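Local coordinates for protein 3-oxosteroid 1-dehydrogenase (Sterolibacterium denitrificans, PDB 7P18) that probably catalyses the FAD-dependent 1-dehydrogenation of 3-oxosteroids, giving 3-oxo-Delta(1)-steroids and passing the electrons on to an acceptor, at residues Glu84-Ala89 / Leu502-Asp507; Glu92-Met97 / Ala546-Phe551; Ala290-Thr295 / Ala332-Leu337; Ser325-Gly330 / Ala488-Ala493. All coordinates share one frame; numbering follows the deposited sequence.

Contact 1. Residues Glu84-Ala89 / Leu502-Asp507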
loop_
_atom_site.group_PDB
_atom_site.type_symbol
_atom_site.label_atom_id
_atom_site.label_comp_id
_atom_site.label_asym_id
_atom_site.label_seq_id
_atom_site.Cartn_x
_atom_site.Cartn_y
_atom_site.Cartn_z
ATOM N N GLU A 84 -23.259 4.101 -5.317
ATOM C CA GLU A 84 -23.222 5.088 -4.213
ATOM C C GLU A 84 -23.407 4.392 -2.862
ATOM O O GLU A 84 -22.809 4.848 -1.864
ATOM C CB GLU A 84 -24.232 6.217 -4.446
ATOM C CG GLU A 84 -24.152 7.292 -3.379
ATOM C CD GLU A 84 -25.255 8.334 -3.470
ATOM O OE1 GLU A 84 -26.420 7.973 -3.157
ATOM O OE2 GLU A 84 -24.955 9.471 -3.839
ATOM N N ASP A 85 -24.217 3.340 -2.775
ATOM C CA ASP A 85 -24.492 2.688 -1.472
ATOM C C ASP A 85 -23.200 2.081 -0.908
ATOM O O ASP A 85 -23.102 1.946 0.318
ATOM C CB ASP A 85 -25.643 1.685 -1.519
ATOM C CG ASP A 85 -25.465 0.458 -2.381
ATOM O OD1 ASP A 85 -24.461 0.392 -3.127
ATOM O OD2 ASP A 85 -26.359 -0.439 -2.326
ATOM N N ARG A 86 -22.244 1.704 -1.745
ATOM C CA ARG A 86 -20.930 1.227 -1.250
ATOM C C ARG A 86 -20.142 2.396 -0.650
ATOM O O ARG A 86 -19.438 2.175 0.315
ATOM C CB ARG A 86 -20.114 0.615 -2.391
ATOM C CG ARG A 86 -20.684 -0.682 -2.939
ATOM C CD ARG A 86 -19.895 -1.173 -4.123
ATOM N NE ARG A 86 -18.547 -1.555 -3.695
ATOM C CZ ARG A 86 -17.493 -1.687 -4.523
ATOM N NH1 ARG A 86 -17.595 -1.440 -5.819
ATOM N NH2 ARG A 86 -16.319 -2.022 -4.009
ATOM N N LEU A 87 -20.171 3.571 -1.259
ATOM C CA LEU A 87 -19.525 4.779 -0.689
ATOM C C LEU A 87 -20.177 5.127 0.657
ATOM O O LEU A 87 -19.425 5.411 1.627
ATOM C CB LEU A 87 -19.649 5.966 -1.634
ATOM C CG LEU A 87 -19.094 5.771 -3.051
ATOM C CD1 LEU A 87 -19.265 7.053 -3.822
ATOM C CD2 LEU A 87 -17.649 5.379 -3.019
ATOM N N LEU A 88 -21.515 5.113 0.723
ATOM C CA LEU A 88 -22.224 5.404 2.002
ATOM C C LEU A 88 -21.787 4.390 3.051
ATOM O O LEU A 88 -21.509 4.772 4.185
ATOM C CB LEU A 88 -23.742 5.348 1.798
ATOM C CG LEU A 88 -24.297 6.347 0.781
ATOM C CD1 LEU A 88 -25.770 6.057 0.492
ATOM C CD2 LEU A 88 -24.110 7.774 1.257
ATOM N N ALA A 89 -21.750 3.117 2.673
ATOM C CA ALA A 89 -21.407 2.014 3.596
ATOM C C ALA A 89 -19.971 2.187 4.116
ATOM O O ALA A 89 -19.710 1.955 5.328
ATOM C CB ALA A 89 -21.621 0.705 2.895
ATOM N N LEU A 502 -13.229 -8.894 -7.991
ATOM C CA LEU A 502 -14.631 -9.354 -7.911
ATOM C C LEU A 502 -15.517 -8.176 -7.500
ATOM O O LEU A 502 -15.182 -7.459 -6.559
ATOM C CB LEU A 502 -14.718 -10.495 -6.906
ATOM C CG LEU A 502 -13.849 -11.717 -7.193
ATOM C CD1 LEU A 502 -14.124 -12.798 -6.185
ATOM C CD2 LEU A 502 -14.071 -12.229 -8.603
ATOM N N LEU A 503 -16.609 -7.980 -8.227
ATOM C CA LEU A 503 -17.602 -6.933 -7.908
ATOM C C LEU A 503 -18.339 -7.365 -6.649
ATOM O O LEU A 503 -18.757 -8.551 -6.538
ATOM C CB LEU A 503 -18.553 -6.731 -9.086
ATOM C CG LEU A 503 -19.595 -5.643 -8.864
ATOM C CD1 LEU A 503 -18.944 -4.290 -8.666
ATOM C CD2 LEU A 503 -20.576 -5.627 -10.022
ATOM N N THR A 504 -18.469 -6.461 -5.693
ATOM C CA THR A 504 -19.233 -6.683 -4.464
ATOM C C THR A 504 -20.283 -5.583 -4.287
ATOM O O THR A 504 -20.187 -4.512 -4.945
ATOM C CB THR A 504 -18.323 -6.731 -3.221
ATOM O OG1 THR A 504 -17.619 -5.479 -3.073
ATOM C CG2 THR A 504 -17.346 -7.880 -3.344
ATOM N N ASP A 505 -21.187 -5.825 -3.355
ATOM C CA ASP A 505 -22.199 -4.856 -2.876
ATOM C C ASP A 505 -21.678 -4.238 -1.584
ATOM O O ASP A 505 -20.516 -4.491 -1.188
ATOM C CB ASP A 505 -23.584 -5.491 -2.733
ATOM C CG ASP A 505 -23.726 -6.499 -1.609
ATOM O OD1 ASP A 505 -22.804 -6.585 -0.755
ATOM O OD2 ASP A 505 -24.789 -7.191 -1.569
ATOM N N LYS A 506 -22.533 -3.440 -0.937
ATOM C CA LYS A 506 -22.191 -2.637 0.257
ATOM C C LYS A 506 -21.841 -3.519 1.450
ATOM O O LYS A 506 -21.252 -3.013 2.393
ATOM C CB LYS A 506 -23.361 -1.709 0.591
ATOM C CG LYS A 506 -24.610 -2.445 1.041
ATOM C CD LYS A 506 -25.707 -1.545 1.525
ATOM C CE LYS A 506 -26.922 -2.357 1.911
ATOM N NZ LYS A 506 -28.057 -1.438 2.088
ATOM N N ASP A 507 -22.197 -4.793 1.425
ATOM C CA ASP A 507 -21.951 -5.736 2.535
ATOM C C ASP A 507 -20.877 -6.762 2.134
ATOM O O ASP A 507 -20.753 -7.808 2.802
ATOM C CB ASP A 507 -23.267 -6.385 2.956
ATOM C CG ASP A 507 -24.212 -5.376 3.592
ATOM O OD1 ASP A 507 -23.768 -4.688 4.514
ATOM O OD2 ASP A 507 -25.361 -5.272 3.119
HETATM O O HOH W 1 -17.926 -3.149 -1.413
#
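Arg-86, near the start of helix 84-104, lays its side chain over Thr-504 and Asp-505 in the loop after strand 486-502, a helix-on-loop packing in which the loop bends through an Asx turn at Asp-505. From CB, which points neither at the loop nor away from it, the chain first brings CG to 3.9 Å from Lys-506 N. CD then comes to 3.5 Å from Thr-504 O. A bend at chi3 (66°) sets NE where a water takes its proton at 2.9 Å; the same water donates to Asp-505 O, also at 2.9 Å, and so links side chain to loop. Thr-504 O lies over one face of the guanidinium, and the Thr-504 side chain crosses that of Arg-86 at about a right angle. At the tip, NH1 passes Leu-503 CD1 at 4.2 Å, while NH2 is bound by Ala-529 O. Water and carbonyl together fix how the buried group is turned.

One helical turn on, Ala-89 CB packs against Lys-506 CB at 3.8 Å. The lysine runs extended past Asp-85, with NZ still 4.8 Å from Asp-85 OD2, too far for a salt bridge, though the opposite charges would probably attract weakly. Asp-505 OD2 forms a salt bridge with Arg-509, and its OD1 accepts from Asp-507 N at 2.9 Å, the donor standing 50° out of the carboxylate plane.

Contact 2. Residues Glu92-Met97 / Ala546-Phe551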
loop_
_atom_site.group_PDB
_atom_site.type_symbol
_atom_site.label_atom_id
_atom_site.label_comp_id
_atom_site.label_asym_id
_atom_site.label_seq_id
_atom_site.Cartn_x
_atom_site.Cartn_y
_atom_site.Cartn_z
ATOM N N GLU A 92 -19.991 5.069 6.647
ATOM C CA GLU A 92 -20.690 4.593 7.854
ATOM C C GLU A 92 -19.761 3.728 8.705
ATOM O O GLU A 92 -19.665 3.972 9.910
ATOM C CB GLU A 92 -21.940 3.788 7.474
ATOM C CG GLU A 92 -22.682 3.251 8.687
ATOM C CD GLU A 92 -23.879 2.376 8.416
ATOM O OE1 GLU A 92 -24.045 1.936 7.288
ATOM O OE2 GLU A 92 -24.656 2.181 9.324
ATOM N N SER A 93 -19.101 2.732 8.104
ATOM C CA SER A 93 -18.459 1.624 8.848
ATOM C C SER A 93 -16.983 1.889 9.155
ATOM O O SER A 93 -16.523 1.352 10.145
ATOM C CB SER A 93 -18.646 0.326 8.131
ATOM O OG SER A 93 -20.018 0.003 8.021
ATOM N N ALA A 94 -16.283 2.687 8.368
ATOM C CA ALA A 94 -14.823 2.890 8.563
ATOM C C ALA A 94 -14.527 3.403 9.983
ATOM O O ALA A 94 -13.700 2.832 10.697
ATOM C CB ALA A 94 -14.282 3.760 7.484
ATOM N N PRO A 95 -15.206 4.457 10.497
ATOM C CA PRO A 95 -14.969 4.882 11.878
ATOM C C PRO A 95 -15.338 3.818 12.923
ATOM O O PRO A 95 -14.662 3.722 13.981
ATOM C CB PRO A 95 -15.858 6.140 12.066
ATOM C CG PRO A 95 -16.221 6.570 10.644
ATOM C CD PRO A 95 -16.099 5.367 9.748
ATOM N N GLN A 96 -16.378 3.048 12.642
ATOM C CA GLN A 96 -16.852 1.992 13.566
ATOM C C GLN A 96 -15.813 0.870 13.639
ATOM O O GLN A 96 -15.559 0.365 14.762
ATOM C CB GLN A 96 -18.204 1.474 13.126
ATOM C CG GLN A 96 -19.333 2.492 13.229
ATOM C CD GLN A 96 -20.624 1.835 12.818
ATOM O OE1 GLN A 96 -20.615 0.754 12.249
ATOM N NE2 GLN A 96 -21.725 2.522 13.021
ATOM N N MET A 97 -15.192 0.555 12.504
ATOM C CA MET A 97 -14.146 -0.508 12.408
ATOM C C MET A 97 -12.929 -0.071 13.235
ATOM O O MET A 97 -12.476 -0.879 14.033
ATOM C CB MET A 97 -13.799 -0.811 10.949
ATOM C CG MET A 97 -12.622 -1.812 10.769
ATOM S SD MET A 97 -11.034 -0.994 10.877
ATOM C CE MET A 97 -11.010 0.045 9.423
ATOM N N ALA A 546 -10.108 -2.470 2.860
ATOM C CA ALA A 546 -9.929 -3.923 3.131
ATOM C C ALA A 546 -10.536 -4.223 4.501
ATOM O O ALA A 546 -11.380 -5.140 4.622
ATOM C CB ALA A 546 -8.458 -4.327 3.058
ATOM N N MET A 547 -10.133 -3.475 5.500
ATOM C CA MET A 547 -10.602 -3.717 6.880
ATOM C C MET A 547 -12.074 -3.320 7.037
ATOM O O MET A 547 -12.776 -4.026 7.779
ATOM C CB MET A 547 -9.677 -3.065 7.914
ATOM C CG MET A 547 -8.380 -3.949 8.147
ATOM S SD MET A 547 -7.562 -3.721 9.671
ATOM C CE MET A 547 -7.275 -1.956 9.689
ATOM N N THR A 548 -12.547 -2.258 6.389
ATOM C CA THR A 548 -13.933 -1.758 6.602
ATOM C C THR A 548 -14.912 -2.767 5.984
ATOM O O THR A 548 -15.872 -3.142 6.640
ATOM C CB THR A 548 -14.127 -0.341 6.066
ATOM O OG1 THR A 548 -13.246 0.558 6.754
ATOM C CG2 THR A 548 -15.585 0.073 6.198
ATOM N N PHE A 549 -14.645 -3.275 4.779
ATOM C CA PHE A 549 -15.532 -4.273 4.151
ATOM C C PHE A 549 -15.359 -5.635 4.846
ATOM O O PHE A 549 -16.327 -6.397 4.872
ATOM C CB PHE A 549 -15.447 -4.215 2.631
ATOM C CG PHE A 549 -16.159 -3.011 2.075
ATOM C CD1 PHE A 549 -17.545 -2.925 2.104
ATOM C CD2 PHE A 549 -15.451 -1.895 1.648
ATOM C CE1 PHE A 549 -18.199 -1.791 1.640
ATOM C CE2 PHE A 549 -16.107 -0.754 1.222
ATOM C CZ PHE A 549 -17.473 -0.698 1.219
ATOM N N GLY A 550 -14.199 -5.921 5.449
ATOM C CA GLY A 550 -14.038 -7.122 6.287
ATOM C C GLY A 550 -14.986 -7.081 7.473
ATOM O O GLY A 550 -15.685 -8.078 7.725
ATOM N N PHE A 551 -15.024 -5.941 8.142
ATOM C CA PHE A 551 -15.947 -5.623 9.268
ATOM C C PHE A 551 -17.404 -5.796 8.800
ATOM O O PHE A 551 -18.187 -6.516 9.500
ATOM C CB PHE A 551 -15.588 -4.224 9.755
ATOM C CG PHE A 551 -16.348 -3.717 10.957
ATOM C CD1 PHE A 551 -15.983 -4.108 12.241
ATOM C CD2 PHE A 551 -17.367 -2.785 10.809
ATOM C CE1 PHE A 551 -16.628 -3.583 13.353
ATOM C CE2 PHE A 551 -17.996 -2.240 11.917
ATOM C CZ PHE A 551 -17.666 -2.671 13.184
#
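Met-97 and Phe-551 carry a near-perpendicular helix-helix crossing in which segments 92-97 and 546-551 of helices 84-104 and 543-559 meet, their axes 94° apart and 8.7 Å at closest approach. The first helix is kinked here: the backbone N atoms of Pro-95 and Gln-96 lack the bond to the preceding turn.

The aromatic interaction is a CH-pi contact. Met-97 CA stands 3.9 Å from the centroid of the Phe-551 ring, only 5° off its normal, and Met-97 CB covers the same face. A chi1 of -177° sets Phe-551 CG anti to its backbone N, where it lies 3.9 Å from Met-97 CB. Gln-96 OE1 lies at the ring edge, in plane, 4.0 Å from Phe-551 CE2. Replacing Phe-551 by an alanine would remove this ring and would probably open a gap beside Met-97 and against Leu-21 of helix 17-28, which it also touches.

Apolar packing continues through the methionines, whose side chains cross at about a right angle. Met-97, bent at chi2 and chi3, puts CE 3.7 Å from Met-547 CB. Ser-93 CB meets the Thr-548 methyl CG2 at 3.6 Å.

Polar bonds also join the helices: Arg-552, one residue past the second segment, takes Ser-93 OG in a hydrogen bond and Glu-92 in a salt bridge. Thr-548 OG1, by contrast, is bonded to Gly-544 O of its own helix, one turn back, and the same hydroxyl oxygen rests 3.3 Å from Ala-94 CA.

Contact 3. Residues Ala290-Thr295 / Ala332-Leu337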
loop_
_atom_site.group_PDB
_atom_site.type_symbol
_atom_site.label_atom_id
_atom_site.label_comp_id
_atom_site.label_asym_id
_atom_site.label_seq_id
_atom_site.Cartn_x
_atom_site.Cartn_y
_atom_site.Cartn_z
ATOM N N ALA A 290 5.492 -8.423 -13.612
ATOM C CA ALA A 290 5.341 -8.754 -12.193
ATOM C C ALA A 290 6.615 -8.361 -11.422
ATOM O O ALA A 290 6.490 -8.015 -10.250
ATOM C CB ALA A 290 5.007 -10.210 -12.023
ATOM N N ALA A 291 7.806 -8.417 -12.048
ATOM C CA ALA A 291 9.084 -8.114 -11.365
ATOM C C ALA A 291 9.068 -6.673 -10.840
ATOM O O ALA A 291 9.827 -6.382 -9.937
ATOM C CB ALA A 291 10.254 -8.294 -12.334
ATOM N N TRP A 292 8.262 -5.789 -11.432
ATOM C CA TRP A 292 8.255 -4.356 -11.042
ATOM C C TRP A 292 7.437 -4.147 -9.757
ATOM O O TRP A 292 7.500 -3.025 -9.197
ATOM C CB TRP A 292 7.719 -3.500 -12.163
ATOM C CG TRP A 292 8.488 -3.603 -13.435
ATOM C CD1 TRP A 292 9.757 -4.075 -13.600
ATOM C CD2 TRP A 292 7.995 -3.267 -14.728
ATOM N NE1 TRP A 292 10.085 -4.037 -14.916
ATOM C CE2 TRP A 292 9.036 -3.575 -15.639
ATOM C CE3 TRP A 292 6.776 -2.791 -15.234
ATOM C CZ2 TRP A 292 8.902 -3.351 -16.994
ATOM C CZ3 TRP A 292 6.667 -2.545 -16.579
ATOM C CH2 TRP A 292 7.705 -2.831 -17.445
ATOM N N SER A 293 6.720 -5.166 -9.293
ATOM C CA SER A 293 5.841 -5.051 -8.114
ATOM C C SER A 293 6.680 -4.874 -6.851
ATOM O O SER A 293 7.787 -5.417 -6.792
ATOM C CB SER A 293 4.903 -6.235 -8.011
ATOM O OG SER A 293 3.929 -6.021 -6.971
ATOM N N ALA A 294 6.101 -4.185 -5.851
ATOM C CA ALA A 294 6.654 -3.972 -4.500
ATOM C C ALA A 294 6.075 -4.988 -3.513
ATOM O O ALA A 294 6.428 -4.937 -2.365
ATOM C CB ALA A 294 6.343 -2.558 -4.065
ATOM N N THR A 295 5.229 -5.911 -3.961
ATOM C CA THR A 295 4.481 -6.830 -3.084
ATOM C C THR A 295 5.300 -8.071 -2.769
ATOM O O THR A 295 6.282 -8.387 -3.472
ATOM C CB THR A 295 3.177 -7.282 -3.741
ATOM O OG1 THR A 295 3.504 -7.938 -4.983
ATOM C CG2 THR A 295 2.251 -6.106 -4.004
ATOM N N ALA A 332 13.628 -9.714 -3.816
ATOM C CA ALA A 332 12.544 -10.331 -4.604
ATOM C C ALA A 332 11.526 -9.260 -5.046
ATOM O O ALA A 332 10.921 -9.436 -6.115
ATOM C CB ALA A 332 11.903 -11.429 -3.787
ATOM N N ALA A 333 11.338 -8.196 -4.261
ATOM C CA ALA A 333 10.401 -7.093 -4.569
ATOM C C ALA A 333 11.181 -5.823 -4.919
ATOM O O ALA A 333 12.267 -5.657 -4.380
ATOM C CB ALA A 333 9.501 -6.863 -3.376
ATOM N N GLN A 334 10.652 -4.990 -5.808
ATOM C CA GLN A 334 11.203 -3.644 -6.073
ATOM C C GLN A 334 10.738 -2.686 -4.957
ATOM O O GLN A 334 9.707 -2.929 -4.313
ATOM C CB GLN A 334 10.889 -3.223 -7.497
ATOM C CG GLN A 334 11.551 -4.187 -8.482
ATOM C CD GLN A 334 11.852 -3.602 -9.830
ATOM O OE1 GLN A 334 12.509 -4.251 -10.647
ATOM N NE2 GLN A 334 11.301 -2.434 -10.114
ATOM N N THR A 335 11.526 -1.637 -4.702
ATOM C CA THR A 335 11.228 -0.640 -3.648
ATOM C C THR A 335 10.372 0.472 -4.246
ATOM O O THR A 335 10.776 1.110 -5.266
ATOM C CB THR A 335 12.513 -0.058 -3.054
ATOM O OG1 THR A 335 13.227 -1.148 -2.484
ATOM C CG2 THR A 335 12.229 0.931 -1.942
ATOM N N GLY A 336 9.221 0.750 -3.617
ATOM C CA GLY A 336 8.392 1.873 -4.086
ATOM C C GLY A 336 8.943 3.214 -3.619
ATOM O O GLY A 336 9.497 3.285 -2.501
ATOM N N LEU A 337 8.822 4.231 -4.450
ATOM C CA LEU A 337 9.177 5.629 -4.108
ATOM C C LEU A 337 7.879 6.340 -3.695
ATOM O O LEU A 337 7.201 6.867 -4.567
ATOM C CB LEU A 337 9.838 6.273 -5.319
ATOM C CG LEU A 337 11.166 5.647 -5.773
ATOM C CD1 LEU A 337 11.792 6.489 -6.856
ATOM C CD2 LEU A 337 12.156 5.445 -4.642
HETATM O O HOH W 2 9.541 -8.064 -7.842
HETATM O O HOH W 3 8.920 -3.442 -1.790
#
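Gln-334 and Trp-292 lie side by side and point the same way, the amide and indole planes turned 42° apart, where the loop ahead of helix 302-309 meets segment 332-337. Gln-334 OE1 sits at the edge of the indole, near its plane, 4.0 Å from Trp-292 CD1, while NE2 is 3.7 Å from Trp-292 CA. CG, anti to the carbonyl carbon (chi1 -62°), is pressed to 3.1 Å from Ala-291 O.

NE2 donates to Ser-325 OG and Asp-492 OD2, which settles the flip of the amide. A leucine in its place would lack both N-H groups and would probably leave Asp-492 OD2 and Ser-325 OG without this donor.

The backbone adds a bond from Gln-334 N to Ser-293 O, 3.1 Å long at an N-H...O angle of 156°. Beyond it, Ala-294 CA makes a CA-H...O contact with Gln-334 O at 3.2 Å. A water donates to that same Gln-334 O, at 2.7 Å, and to Ala-294 O. Since Ala-294 touches FAD, main-chain and water bonds are likely to contribute to positioning the loop beside the flavin, together with side chains such as Asp-495 and Tyr-153, with the glutamine amide as a polar link to the neighbouring strands.

Contact 4. Residues Ser325-Gly330 / Ala488-Ala493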
loop_
_atom_site.group_PDB
_atom_site.type_symbol
_atom_site.label_atom_id
_atom_site.label_comp_id
_atom_site.label_asym_id
_atom_site.label_seq_id
_atom_site.Cartn_x
_atom_site.Cartn_y
_atom_site.Cartn_z
ATOM N N SER A 325 8.807 2.272 -8.960
ATOM C CA SER A 325 9.569 1.288 -8.151
ATOM C C SER A 325 10.994 1.120 -8.700
ATOM O O SER A 325 11.224 1.399 -9.895
ATOM C CB SER A 325 8.880 -0.058 -8.052
ATOM O OG SER A 325 8.991 -0.732 -9.297
ATOM N N ILE A 326 11.870 0.639 -7.822
ATOM C CA ILE A 326 13.352 0.546 -8.029
ATOM C C ILE A 326 13.805 -0.898 -7.790
ATOM O O ILE A 326 13.588 -1.454 -6.675
ATOM C CB ILE A 326 14.099 1.478 -7.052
ATOM C CG1 ILE A 326 13.665 2.939 -7.176
ATOM C CG2 ILE A 326 15.618 1.331 -7.185
ATOM C CD1 ILE A 326 13.860 3.541 -8.517
ATOM N N HIS A 327 14.541 -1.423 -8.760
ATOM C CA HIS A 327 15.170 -2.756 -8.682
ATOM C C HIS A 327 16.328 -2.649 -7.679
ATOM O O HIS A 327 17.142 -1.682 -7.789
ATOM C CB HIS A 327 15.664 -3.205 -10.046
ATOM C CG HIS A 327 16.604 -4.351 -9.962
ATOM N ND1 HIS A 327 16.194 -5.624 -9.645
ATOM C CD2 HIS A 327 17.943 -4.392 -10.100
ATOM C CE1 HIS A 327 17.253 -6.404 -9.579
ATOM N NE2 HIS A 327 18.336 -5.675 -9.855
ATOM N N VAL A 328 16.343 -3.553 -6.729
ATOM C CA VAL A 328 17.486 -3.764 -5.804
ATOM C C VAL A 328 18.020 -5.170 -5.997
ATOM O O VAL A 328 17.320 -6.143 -5.720
ATOM C CB VAL A 328 17.094 -3.535 -4.348
ATOM C CG1 VAL A 328 18.291 -3.703 -3.428
ATOM C CG2 VAL A 328 16.489 -2.147 -4.202
ATOM N N PRO A 329 19.310 -5.316 -6.377
ATOM C CA PRO A 329 19.896 -6.663 -6.542
ATOM C C PRO A 329 19.691 -7.534 -5.298
ATOM O O PRO A 329 19.849 -7.092 -4.193
ATOM C CB PRO A 329 21.381 -6.393 -6.827
ATOM C CG PRO A 329 21.380 -4.985 -7.424
ATOM C CD PRO A 329 20.262 -4.245 -6.705
ATOM N N GLY A 330 19.291 -8.781 -5.519
ATOM C CA GLY A 330 19.150 -9.737 -4.428
ATOM C C GLY A 330 17.811 -9.606 -3.738
ATOM O O GLY A 330 17.547 -10.455 -2.904
ATOM N N ALA A 488 21.256 9.085 -11.782
ATOM C CA ALA A 488 19.989 8.634 -12.387
ATOM C C ALA A 488 19.566 7.370 -11.668
ATOM O O ALA A 488 20.415 6.562 -11.299
ATOM C CB ALA A 488 20.081 8.402 -13.872
ATOM N N MET A 489 18.252 7.215 -11.544
ATOM C CA MET A 489 17.635 5.965 -11.069
ATOM C C MET A 489 16.499 5.614 -12.047
ATOM O O MET A 489 15.895 6.514 -12.671
ATOM C CB MET A 489 17.148 6.098 -9.629
ATOM C CG MET A 489 18.320 6.299 -8.675
ATOM S SD MET A 489 17.802 6.587 -6.968
ATOM C CE MET A 489 17.344 4.933 -6.446
ATOM N N ARG A 490 16.367 4.327 -12.292
ATOM C CA ARG A 490 15.367 3.768 -13.220
ATOM C C ARG A 490 14.060 3.563 -12.453
ATOM O O ARG A 490 14.018 2.709 -11.557
ATOM C CB ARG A 490 15.876 2.448 -13.804
ATOM C CG ARG A 490 14.870 1.783 -14.740
ATOM C CD ARG A 490 15.276 0.356 -15.125
ATOM N NE ARG A 490 15.885 -0.359 -14.020
ATOM C CZ ARG A 490 17.038 -1.035 -14.066
ATOM N NH1 ARG A 490 17.625 -1.292 -15.227
ATOM N NH2 ARG A 490 17.547 -1.508 -12.938
ATOM N N VAL A 491 13.041 4.300 -12.840
ATOM C CA VAL A 491 11.698 4.219 -12.214
ATOM C C VAL A 491 10.803 3.306 -13.079
ATOM O O VAL A 491 10.355 3.700 -14.182
ATOM C CB VAL A 491 11.135 5.634 -12.010
ATOM C CG1 VAL A 491 9.772 5.533 -11.447
ATOM C CG2 VAL A 491 11.995 6.438 -11.036
ATOM N N ASP A 492 10.529 2.133 -12.557
ATOM C CA ASP A 492 9.632 1.163 -13.228
ATOM C C ASP A 492 8.173 1.494 -12.902
ATOM O O ASP A 492 7.904 2.103 -11.824
ATOM C CB ASP A 492 9.992 -0.255 -12.792
ATOM C CG ASP A 492 11.230 -0.794 -13.500
ATOM O OD1 ASP A 492 11.296 -0.616 -14.708
ATOM O OD2 ASP A 492 12.105 -1.366 -12.799
ATOM N N ALA A 493 7.245 1.108 -13.767
ATOM C CA ALA A 493 5.787 1.230 -13.457
ATOM C C ALA A 493 5.422 0.098 -12.517
ATOM O O ALA A 493 4.881 -0.925 -13.009
ATOM C CB ALA A 493 4.971 1.182 -14.737
HETATM O O HOH W 4 14.263 -0.022 -11.481
HETATM O O HOH W 5 17.391 -0.203 -10.073
#
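Ser-325 and Asp-492 form an antiparallel hydrogen-bonded pair: Ser-325 N donates to Asp-492 O at 3.0 Å, and Asp-492 N returns a bond to Ser-325 O at 2.8 Å and 165°, in the carbonyl plane. Both side chains stand on one face of the sheet, where Ser-325 OG is 3.7 Å from Asp-492 CB. Ser-325 OG is bonded to Trp-292 O of the loop 290-295, and Asp-492 OD2 is held by Gln-334.

Past this pair the two backbones diverge, and side chains and waters take over. Ile-326 sends CD1 to 3.2 Å from Arg-490 O, a close approach of a methyl to a carbonyl; the same methyl also packs against Val-491 CG2. Its other branch, CG2, meets Met-489 CE at 4.1 Å, the two side chains crossing at about a right angle.

His-327 and Arg-490 run side by side in the same direction, ring and guanidinium planes 71° apart. Arg-490 NH2 comes to 3.8 Å from His-327 CB. One water, at the edge of the guanidinium and in its plane, accepts from Arg-490 NE and, at 3.1 Å, from His-327 N. The same water lies 2.7 Å from Arg-490 O, an acceptor it can donate to, and so links the two backbones where they diverge. A second water accepts from Arg-490 NH2 beside His-327 O.

The arrangement is an antiparallel strand pairing, continued past Ser-325 by water bridges. Strand 486-502, its long member, also pairs with strands 383-387 and 418-420, consistent with the catalytic domain of 3-ketosteroid dehydrogenases.

From the N terminus, helix 84-104 supplies the first partners of contacts 1 and 2, and both wait more than 400 residues for their mates. In between, 290-295 opens contact 3 and 325-330 opens contact 4. Segment 332-337 then closes contact 3, and 488-493 closes contact 4, so these two cross. Both are nested inside the loops of contacts 1 and 2, which themselves cross as 502-507 and then 546-551 arrive. Contacts 1 and 2 tie the early helix to the loop after strand 486-502 and to the C-terminal helix, touching through Phe-549. Contacts 3 and 4, centres 8 Å apart, join a flavin-side loop to the antiparallel sheet; contact 4 lies across the chain's centre from contacts 1 and 2.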